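Beta/alpha-amylase (Paenibacillus polymyxa, PDB 3VOC) hydrolyses alpha-1,4-glucosidic linkages of starch, its beta-amylase domain, the part described here, removing successive maltose units from the non-reducing chain ends. Local coordinates at residues F6-M11 against Q408-K413; W175-R180 against A332-L337; F321-M326 against E359-T364. All blocks are in the same frame, centred on the assembly; numbering follows the deposited sequence. Where two conformers were deposited one is given.

All three contacts belong to one (beta/alpha)8 barrel. Contact 1 joins the first strand to the last helix of the chain, and so spans nearly the whole sequence, the other two lying between its ends. Contact 3 holds E359, the probable proton acceptor, and touches contact 1 where M11 CE packs 3.9 Å from E359 OE2; their centres are 14 Å apart. Contact 2 pairs two loops about 17 Å from contact 3, centre to centre, with the nearest atoms about 6 Å apart. H284, a probable substrate-binding residue, links these two: its ND1 is hydrogen-bonded to S336 OG in contact 2, and it touches C323 and M326 of contact 3.

Contact 1 of 3, residues F6-M11 against Q408-K413; sequences FQASVM and QYIISK
The first strand of the (beta/alpha)8 barrel, 7-11, meets the last helix, 403-411, which packs outside the seam where strand 7-11 pairs with strand 383-386. The meeting is made by carbon surfaces, with F6 and A8 facing I410, I411 and K413. F6 holds its ring with CG anti to the backbone N (chi1 180°), so that the far edge of the ring reaches the backbone turn between I410 and K413. There CE2 lies 3.5 Å from I410 O, which sits at the ring edge near its plane. This same carbonyl accepts the backbone N of K413, tying the turn together beside the ring. CZ meets I410 CG2 at 4.0 Å, again edge-on, while CB of K413 approaches CE2 obliquely at 3.9 Å. I410 offers this methyl because its CG1 branch lies beside the backbone N (chi1 -48°), leaving CG2 anti to it. Two residues on, the methyl of A8 rests 4.0 Å from I411 CG1 and slightly farther from I410 CG2, so it touches both isoleucines. An alanine in place of F6 takes away the ring that meets I410 CG2 and K413 CB, and would probably loosen the strand against this part of the helix. F6 also packs on I376 of helix 367-378 and F384 of strand 383-386, and I410 on I372 and F384, so the contact belongs to the layer between barrel and helices. K413 gives the ring only the base of its side chain. Bent at chi2 and chi4, the chain turns back over the helix, where its ammonium pairs with E373 in a salt bridge and K413 NZ donates to Y409 O at 2.7 Å, from above the carbonyl plane.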
loop_
_atom_site.group_PDB
_atom_site.type_symbol
_atom_site.label_atom_id
_atom_site.label_comp_id
_atom_site.label_asym_id
_atom_site.label_seq_id
_atom_site.Cartn_x
_atom_site.Cartn_y
_atom_site.Cartn_z
ATOM N N PHE A 6 -3.512 14.693 16.044
ATOM C CA PHE A 6 -2.934 14.902 14.708
ATOM C C PHE A 6 -1.474 15.322 14.770
ATOM O O PHE A 6 -1.114 16.203 15.561
ATOM C CB PHE A 6 -3.711 15.970 13.950
ATOM C CG PHE A 6 -3.173 16.237 12.585
ATOM C CD1 PHE A 6 -3.492 15.382 11.522
ATOM C CD2 PHE A 6 -2.326 17.315 12.354
ATOM C CE1 PHE A 6 -2.988 15.623 10.245
ATOM C CE2 PHE A 6 -1.807 17.558 11.072
ATOM C CZ PHE A 6 -2.148 16.708 10.018
ATOM N N GLN A 7 -0.635 14.704 13.944
ATOM C CA GLN A 7 0.725 15.204 13.737
ATOM C C GLN A 7 1.101 15.153 12.261
ATOM O O GLN A 7 0.574 14.323 11.517
ATOM C CB GLN A 7 1.739 14.367 14.528
ATOM C CG GLN A 7 1.595 14.411 16.040
ATOM C CD GLN A 7 1.858 15.780 16.638
ATOM O OE1 GLN A 7 2.532 16.607 16.046
ATOM N NE2 GLN A 7 1.321 16.015 17.834
ATOM N N ALA A 8 2.024 16.024 11.857
ATOM C CA ALA A 8 2.519 16.053 10.478
ATOM C C ALA A 8 3.869 15.371 10.398
ATOM O O ALA A 8 4.792 15.720 11.136
ATOM C CB ALA A 8 2.620 17.486 9.969
ATOM N N SER A 9 3.982 14.405 9.493
ATOM C CA SER A 9 5.228 13.708 9.244
ATOM C C SER A 9 5.688 13.929 7.815
ATOM O O SER A 9 4.954 14.475 6.996
ATOM C CB SER A 9 5.029 12.221 9.496
ATOM O OG SER A 9 4.707 12.039 10.867
ATOM N N VAL A 10 6.916 13.509 7.523
ATOM C CA VAL A 10 7.491 13.682 6.194
ATOM C C VAL A 10 8.219 12.386 5.835
ATOM O O VAL A 10 8.935 11.813 6.679
ATOM C CB VAL A 10 8.475 14.871 6.169
ATOM C CG1 VAL A 10 9.221 14.958 4.811
ATOM C CG2 VAL A 10 7.736 16.223 6.487
ATOM N N MET A 11 8.007 11.927 4.602
ATOM C CA MET A 11 8.662 10.719 4.116
ATOM C C MET A 11 10.110 11.044 3.784
ATOM O O MET A 11 10.404 12.067 3.174
ATOM C CB MET A 11 7.948 10.138 2.888
ATOM C CG MET A 11 8.385 8.696 2.521
ATOM S SD MET A 11 7.171 7.818 1.488
ATOM C CE MET A 11 5.793 7.735 2.614
ATOM N N GLN A 408 2.093 26.268 7.155
ATOM C CA GLN A 408 0.892 27.082 7.411
ATOM C C GLN A 408 -0.398 26.286 7.329
ATOM O O GLN A 408 -1.316 26.505 8.111
ATOM C CB GLN A 408 0.825 28.270 6.446
ATOM C CG GLN A 408 1.958 29.258 6.677
ATOM C CD GLN A 408 1.581 30.691 6.388
ATOM O OE1 GLN A 408 0.535 31.179 6.836
ATOM N NE2 GLN A 408 2.441 31.386 5.651
ATOM N N TYR A 409 -0.474 25.366 6.381
ATOM C CA TYR A 409 -1.717 24.625 6.146
ATOM C C TYR A 409 -1.834 23.351 6.967
ATOM O O TYR A 409 -2.924 22.988 7.424
ATOM C CB TYR A 409 -1.843 24.291 4.664
ATOM C CG TYR A 409 -2.313 25.464 3.845
ATOM C CD1 TYR A 409 -3.644 25.888 3.911
ATOM C CD2 TYR A 409 -1.437 26.147 3.000
ATOM C CE1 TYR A 409 -4.102 26.972 3.163
ATOM C CE2 TYR A 409 -1.877 27.244 2.245
ATOM C CZ TYR A 409 -3.212 27.644 2.335
ATOM O OH TYR A 409 -3.667 28.709 1.591
ATOM N N ILE A 410 -0.706 22.672 7.141
ATOM C CA ILE A 410 -0.726 21.315 7.680
ATOM C C ILE A 410 -0.074 21.184 9.047
ATOM O O ILE A 410 -0.713 20.694 9.994
ATOM C CB ILE A 410 -0.084 20.288 6.699
ATOM C CG1 ILE A 410 -0.632 20.446 5.268
ATOM C CG2 ILE A 410 -0.258 18.860 7.228
ATOM C CD1 ILE A 410 -2.154 20.339 5.122
ATOM N N ILE A 411 1.193 21.589 9.165
ATOM C CA ILE A 411 1.892 21.429 10.447
ATOM C C ILE A 411 1.162 22.200 11.545
ATOM O O ILE A 411 1.086 21.737 12.682
ATOM C CB ILE A 411 3.387 21.861 10.409
ATOM C CG1 ILE A 411 4.157 21.122 9.323
ATOM C CG2 ILE A 411 4.052 21.643 11.784
ATOM C CD1 ILE A 411 5.614 21.536 9.228
ATOM N N SER A 412 0.604 23.355 11.186
ATOM C CA SER A 412 -0.114 24.233 12.135
ATOM C C SER A 412 -1.345 23.587 12.780
ATOM O O SER A 412 -1.840 24.092 13.793
ATOM C CB SER A 412 -0.534 25.533 11.447
ATOM O OG SER A 412 -1.464 25.246 10.413
ATOM N N LYS A 413 -1.832 22.486 12.202
ATOM C CA LYS A 413 -2.971 21.759 12.763
ATOM C C LYS A 413 -2.601 20.892 13.961
ATOM O O LYS A 413 -3.484 20.445 14.703
ATOM C CB LYS A 413 -3.660 20.895 11.693
ATOM C CG LYS A 413 -4.188 21.672 10.483
ATOM C CD LYS A 413 -5.222 22.728 10.887
ATOM C CE LYS A 413 -5.886 23.361 9.662
ATOM N NZ LYS A 413 -4.910 24.189 8.873
#

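Contact 2 of 3, residues W175-R180 against A332-L337; sequences WSYPGR and APNYSL
Neither segment has regular secondary structure, and each contains a proline preceded by a cis peptide bond, P178 in 175-180 and P333 in 332-337. The backbones come closest at P178 and N334, whose CA atoms lie 5.3 Å apart. Within 175-180 the chain turns back on itself, G179 N donating to S176 O at 2.8 Å. The indole of W175 spans the same turn: NE1 donates to G179 O at 2.8 Å along a nearly straight bond, with the acceptor in the indole plane but the donor well above the carbonyl plane. One face of that indole also carries the backbone N of Y177. The cis bond folds P178 onto Y177, whose ring has CB of the proline over the centre of one face.

These loops follow the fourth and sixth strands of the (beta/alpha)8 barrel, on the side where the probable substrate-binding residues lie, and L337 is the N-cap of helix 338-352. N334 wedges against the 175-180 loop. With CG beside its backbone N (chi1 -62°), it directs its amide into the angle between proline and tyrosine. OD1 approaches CG of P178 to 3.2 Å, a close carbon-to-oxygen contact, while N334 CG and ND2 each lie 3.7 Å from Y177 CE2, the ring and amide planes 52° apart. The anti chi1 of Y177 (-174°) carries the ring across to the other loop, bringing its OH to 3.8 Å from CB of S336. W285 meets the Y177 ring edge-to-face. The hydroxyl of S336, anti to its backbone N, is instead hydrogen-bonded to ND1 of H284, while Q286 NE2 bonds both P178 O and P333 O, a bridge between the two loops.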
loop_
_atom_site.group_PDB
_atom_site.type_symbol
_atom_site.label_atom_id
_atom_site.label_comp_id
_atom_site.label_asym_id
_atom_site.label_seq_id
_atom_site.Cartn_x
_atom_site.Cartn_y
_atom_site.Cartn_z
ATOM N N TRP A 175 1.876 -1.118 -19.350
ATOM C CA TRP A 175 0.890 -0.159 -18.847
ATOM C C TRP A 175 1.379 1.274 -19.045
ATOM O O TRP A 175 2.548 1.557 -18.846
ATOM C CB TRP A 175 0.614 -0.401 -17.360
ATOM C CG TRP A 175 -0.282 0.621 -16.749
ATOM C CD1 TRP A 175 -1.645 0.598 -16.731
ATOM C CD2 TRP A 175 0.115 1.838 -16.097
ATOM N NE1 TRP A 175 -2.125 1.734 -16.102
ATOM C CE2 TRP A 175 -1.067 2.506 -15.702
ATOM C CE3 TRP A 175 1.355 2.435 -15.818
ATOM C CZ2 TRP A 175 -1.049 3.739 -15.025
ATOM C CZ3 TRP A 175 1.374 3.666 -15.143
ATOM C CH2 TRP A 175 0.178 4.302 -14.757
ATOM N N SER A 176 0.468 2.166 -19.431
ATOM C CA SER A 176 0.695 3.608 -19.299
ATOM C C SER A 176 -0.597 4.282 -18.856
ATOM O O SER A 176 -1.699 3.817 -19.160
ATOM C CB SER A 176 1.216 4.224 -20.612
ATOM O OG SER A 176 0.281 4.020 -21.645
ATOM N N TYR A 177 -0.464 5.366 -18.104
ATOM C CA TYR A 177 -1.625 6.090 -17.607
ATOM C C TYR A 177 -2.420 6.589 -18.829
ATOM O O TYR A 177 -1.807 6.982 -19.822
ATOM C CB TYR A 177 -1.136 7.252 -16.746
ATOM C CG TYR A 177 -2.224 8.028 -16.043
ATOM C CD1 TYR A 177 -2.820 7.529 -14.875
ATOM C CD2 TYR A 177 -2.642 9.275 -16.529
ATOM C CE1 TYR A 177 -3.813 8.242 -14.222
ATOM C CE2 TYR A 177 -3.638 10.014 -15.871
ATOM C CZ TYR A 177 -4.215 9.481 -14.715
ATOM O OH TYR A 177 -5.198 10.170 -14.056
ATOM N N PRO A 178 -3.768 6.546 -18.785
ATOM C CA PRO A 178 -4.665 6.118 -17.704
ATOM C C PRO A 178 -5.212 4.692 -17.877
ATOM O O PRO A 178 -6.386 4.457 -17.618
ATOM C CB PRO A 178 -5.817 7.114 -17.836
ATOM C CG PRO A 178 -5.952 7.274 -19.382
ATOM C CD PRO A 178 -4.536 7.060 -19.942
ATOM N N GLY A 179 -4.371 3.760 -18.319
ATOM C CA GLY A 179 -4.793 2.363 -18.507
ATOM C C GLY A 179 -5.363 1.810 -17.209
ATOM O O GLY A 179 -4.865 2.111 -16.114
ATOM N N ARG A 180 -6.425 1.021 -17.303
ATOM C CA ARG A 180 -7.025 0.475 -16.079
ATOM C C ARG A 180 -6.105 -0.564 -15.454
ATOM O O ARG A 180 -6.296 -0.953 -14.300
ATOM C CB ARG A 180 -8.404 -0.141 -16.334
ATOM C CG ARG A 180 -8.382 -1.303 -17.289
ATOM C CD ARG A 180 -9.345 -2.446 -16.926
ATOM N NE ARG A 180 -9.011 -3.523 -17.855
ATOM C CZ ARG A 180 -8.660 -4.759 -17.526
ATOM N NH1 ARG A 180 -8.692 -5.172 -16.259
ATOM N NH2 ARG A 180 -8.311 -5.602 -18.487
ATOM N N ALA A 332 -12.948 12.625 -19.802
ATOM C CA ALA A 332 -12.271 11.661 -20.667
ATOM C C ALA A 332 -10.941 12.272 -21.106
ATOM O O ALA A 332 -10.851 13.482 -21.246
ATOM C CB ALA A 332 -13.133 11.358 -21.893
ATOM N N PRO A 333 -9.908 11.440 -21.331
ATOM C CA PRO A 333 -9.935 9.986 -21.219
ATOM C C PRO A 333 -9.487 9.420 -19.855
ATOM O O PRO A 333 -9.466 8.206 -19.699
ATOM C CB PRO A 333 -8.949 9.554 -22.303
ATOM C CG PRO A 333 -7.887 10.627 -22.268
ATOM C CD PRO A 333 -8.608 11.922 -21.843
ATOM N N ASN A 334 -9.121 10.270 -18.896
ATOM C CA ASN A 334 -8.558 9.781 -17.621
ATOM C C ASN A 334 -9.606 9.296 -16.632
ATOM O O ASN A 334 -9.334 8.406 -15.789
ATOM C CB ASN A 334 -7.679 10.856 -16.973
ATOM C CG ASN A 334 -6.490 11.224 -17.842
ATOM O OD1 ASN A 334 -6.077 10.447 -18.710
ATOM N ND2 ASN A 334 -5.928 12.400 -17.615
ATOM N N TYR A 335 -10.796 9.892 -16.745
ATOM C CA TYR A 335 -11.931 9.610 -15.884
ATOM C C TYR A 335 -11.494 9.554 -14.424
ATOM O O TYR A 335 -11.743 8.576 -13.719
ATOM C CB TYR A 335 -12.628 8.323 -16.328
ATOM C CG TYR A 335 -13.327 8.453 -17.663
ATOM C CD1 TYR A 335 -14.535 9.155 -17.775
ATOM C CD2 TYR A 335 -12.774 7.898 -18.817
ATOM C CE1 TYR A 335 -15.185 9.287 -19.005
ATOM C CE2 TYR A 335 -13.419 8.015 -20.056
ATOM C CZ TYR A 335 -14.623 8.701 -20.136
ATOM O OH TYR A 335 -15.258 8.832 -21.349
ATOM N N SER A 336 -10.844 10.632 -13.990
ATOM C CA SER A 336 -10.132 10.655 -12.712
ATOM C C SER A 336 -10.870 11.512 -11.687
ATOM O O SER A 336 -11.054 12.707 -11.891
ATOM C CB SER A 336 -8.711 11.193 -12.922
ATOM O OG SER A 336 -8.048 11.361 -11.685
ATOM N N LEU A 337 -11.264 10.901 -10.572
ATOM C CA LEU A 337 -11.998 11.608 -9.528
ATOM C C LEU A 337 -11.378 11.358 -8.142
ATOM O O LEU A 337 -12.045 10.835 -7.254
ATOM C CB LEU A 337 -13.478 11.196 -9.553
ATOM C CG LEU A 337 -14.275 11.592 -10.801
ATOM C CD1 LEU A 337 -15.592 10.806 -10.877
ATOM C CD2 LEU A 337 -14.524 13.118 -10.832
#

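Contact 3 of 3, residues F321-M326 against E359-T364; sequences FTCLEM and ENALPT
Where the sixth and seventh strands of the (beta/alpha)8 barrel pass into the loops that follow them, the carbonyl of F321 accepts a weak bond from the backbone N of E359, the probable proton acceptor, whose carboxylate forms a salt bridge with K279. At T322, a probable substrate-binding residue, the CA-H points at E359 O, and OG1, anti to the backbone N, lies 3.3 Å from A361 CA. C323 opens a type I turn, closed by M326 N on C323 O, and sets its sulfur against the A361 methyl. L324 N adds a weak bond to E359 O at 3.4 Å. E325 makes the main grip: CG takes the crowded position between N and carbonyl carbon (chi1 88°) and the chain bends at chi2, laying both oxygens against the backbone opposite. OE1 accepts A361 N at 2.9 Å and OE2 accepts L362 N at 3.0 Å, each from above the carboxylate plane; a water also donates to OE2. This bidentate grip probably helps hold the loop bearing N360 and A361, likewise probable substrate-binding residues. M326, extended beyond CG, brings CE to 3.8 Å from A361 CB. Around it, F321 packs on helix 338-352, L324 and T364 on helix 367-378, and N360 on strand 383-386.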
loop_
_atom_site.group_PDB
_atom_site.type_symbol
_atom_site.label_atom_id
_atom_site.label_comp_id
_atom_site.label_asym_id
_atom_site.label_seq_id
_atom_site.Cartn_x
_atom_site.Cartn_y
_atom_site.Cartn_z
ATOM N N PHE A 321 -4.579 6.535 3.551
ATOM C CA PHE A 321 -5.028 6.733 2.193
ATOM C C PHE A 321 -4.227 7.858 1.560
ATOM O O PHE A 321 -3.500 8.575 2.251
ATOM C CB PHE A 321 -6.551 6.966 2.111
ATOM C CG PHE A 321 -7.114 6.717 0.736
ATOM C CD1 PHE A 321 -7.039 5.444 0.168
ATOM C CD2 PHE A 321 -7.670 7.757 -0.009
ATOM C CE1 PHE A 321 -7.528 5.207 -1.133
ATOM C CE2 PHE A 321 -8.176 7.530 -1.312
ATOM C CZ PHE A 321 -8.098 6.259 -1.869
ATOM N N THR A 322 -4.348 7.990 0.242
ATOM C CA THR A 322 -3.485 8.868 -0.538
ATOM C C THR A 322 -4.320 9.692 -1.519
ATOM O O THR A 322 -5.558 9.612 -1.508
ATOM C CB THR A 322 -2.409 8.025 -1.276
ATOM O OG1 THR A 322 -1.562 8.888 -2.032
ATOM C CG2 THR A 322 -3.060 7.010 -2.205
ATOM N N CYS A 323 -3.649 10.478 -2.359
ATOM C CA CYS A 323 -4.295 11.412 -3.302
ATOM C C CYS A 323 -4.996 12.597 -2.645
ATOM O O CYS A 323 -5.763 13.309 -3.315
ATOM C CB CYS A 323 -5.290 10.728 -4.241
ATOM S SG CYS A 323 -4.653 9.310 -5.025
ATOM N N LEU A 324 -4.703 12.838 -1.367
ATOM C CA LEU A 324 -5.312 13.953 -0.645
ATOM C C LEU A 324 -5.090 15.334 -1.281
ATOM O O LEU A 324 -5.872 16.274 -1.044
ATOM C CB LEU A 324 -4.855 13.968 0.816
ATOM C CG LEU A 324 -5.778 13.218 1.773
ATOM C CD1 LEU A 324 -5.760 11.708 1.519
ATOM C CD2 LEU A 324 -5.347 13.509 3.211
ATOM N N GLU A 325 -4.041 15.451 -2.094
ATOM C CA GLU A 325 -3.702 16.735 -2.715
ATOM C C GLU A 325 -4.406 17.007 -4.045
ATOM O O GLU A 325 -4.329 18.138 -4.573
ATOM C CB GLU A 325 -2.175 16.859 -2.901
ATOM C CG GLU A 325 -1.601 16.287 -4.211
ATOM C CD GLU A 325 -1.506 14.745 -4.266
ATOM O OE1 GLU A 325 -2.070 14.038 -3.393
ATOM O OE2 GLU A 325 -0.858 14.241 -5.211
ATOM N N MET A 326 -5.074 15.988 -4.591
ATOM C CA MET A 326 -5.616 16.054 -5.959
ATOM C C MET A 326 -7.071 16.504 -6.027
ATOM O O MET A 326 -7.845 16.273 -5.099
ATOM C CB MET A 326 -5.522 14.695 -6.636
ATOM C CG MET A 326 -4.146 14.316 -7.072
ATOM S SD MET A 326 -4.220 12.759 -7.970
ATOM C CE MET A 326 -2.443 12.483 -8.079
ATOM N N GLU A 359 -1.711 10.916 2.879
ATOM C CA GLU A 359 -0.478 11.198 2.141
ATOM C C GLU A 359 -0.883 11.897 0.869
ATOM O O GLU A 359 -2.013 11.739 0.423
ATOM C CB GLU A 359 0.207 9.902 1.723
ATOM C CG GLU A 359 0.788 9.108 2.859
ATOM C CD GLU A 359 1.466 7.841 2.391
ATOM O OE1 GLU A 359 1.505 7.574 1.179
ATOM O OE2 GLU A 359 1.967 7.112 3.254
ATOM N N ASN A 360 0.037 12.651 0.278
ATOM C CA ASN A 360 -0.116 13.093 -1.119
ATOM C C ASN A 360 0.367 11.973 -2.037
ATOM O O ASN A 360 1.300 11.226 -1.672
ATOM C CB ASN A 360 0.693 14.370 -1.395
ATOM C CG ASN A 360 2.145 14.246 -0.957
ATOM O OD1 ASN A 360 2.422 13.808 0.160
ATOM N ND2 ASN A 360 3.078 14.620 -1.834
ATOM N N ALA A 361 -0.259 11.840 -3.208
ATOM C CA ALA A 361 0.142 10.788 -4.157
ATOM C C ALA A 361 1.443 11.188 -4.833
ATOM O O ALA A 361 2.353 10.372 -5.009
ATOM C CB ALA A 361 -0.940 10.557 -5.222
ATOM N N LEU A 362 1.517 12.460 -5.210
ATOM C CA LEU A 362 2.642 12.969 -5.983
ATOM C C LEU A 362 3.171 14.236 -5.305
ATOM O O LEU A 362 2.455 14.848 -4.526
ATOM C CB LEU A 362 2.196 13.272 -7.419
ATOM C CG LEU A 362 1.814 12.056 -8.284
ATOM C CD1 LEU A 362 1.308 12.515 -9.652
ATOM C CD2 LEU A 362 2.984 11.106 -8.445
ATOM N N PRO A 363 4.426 14.626 -5.592
ATOM C CA PRO A 363 4.932 15.863 -4.998
ATOM C C PRO A 363 3.995 17.019 -5.309
ATOM O O PRO A 363 3.401 17.069 -6.384
ATOM C CB PRO A 363 6.280 16.059 -5.683
ATOM C CG PRO A 363 6.734 14.685 -6.009
ATOM C CD PRO A 363 5.472 13.904 -6.346
ATOM N N THR A 364 3.846 17.925 -4.358
ATOM C CA THR A 364 2.829 18.942 -4.462
ATOM C C THR A 364 3.318 20.226 -3.827
ATOM O O THR A 364 4.449 20.298 -3.337
ATOM C CB THR A 364 1.504 18.459 -3.792
ATOM O OG1 THR A 364 0.426 19.333 -4.149
ATOM C CG2 THR A 364 1.656 18.413 -2.277
HETATM O O HOH W 1 0.394 16.066 -6.761
#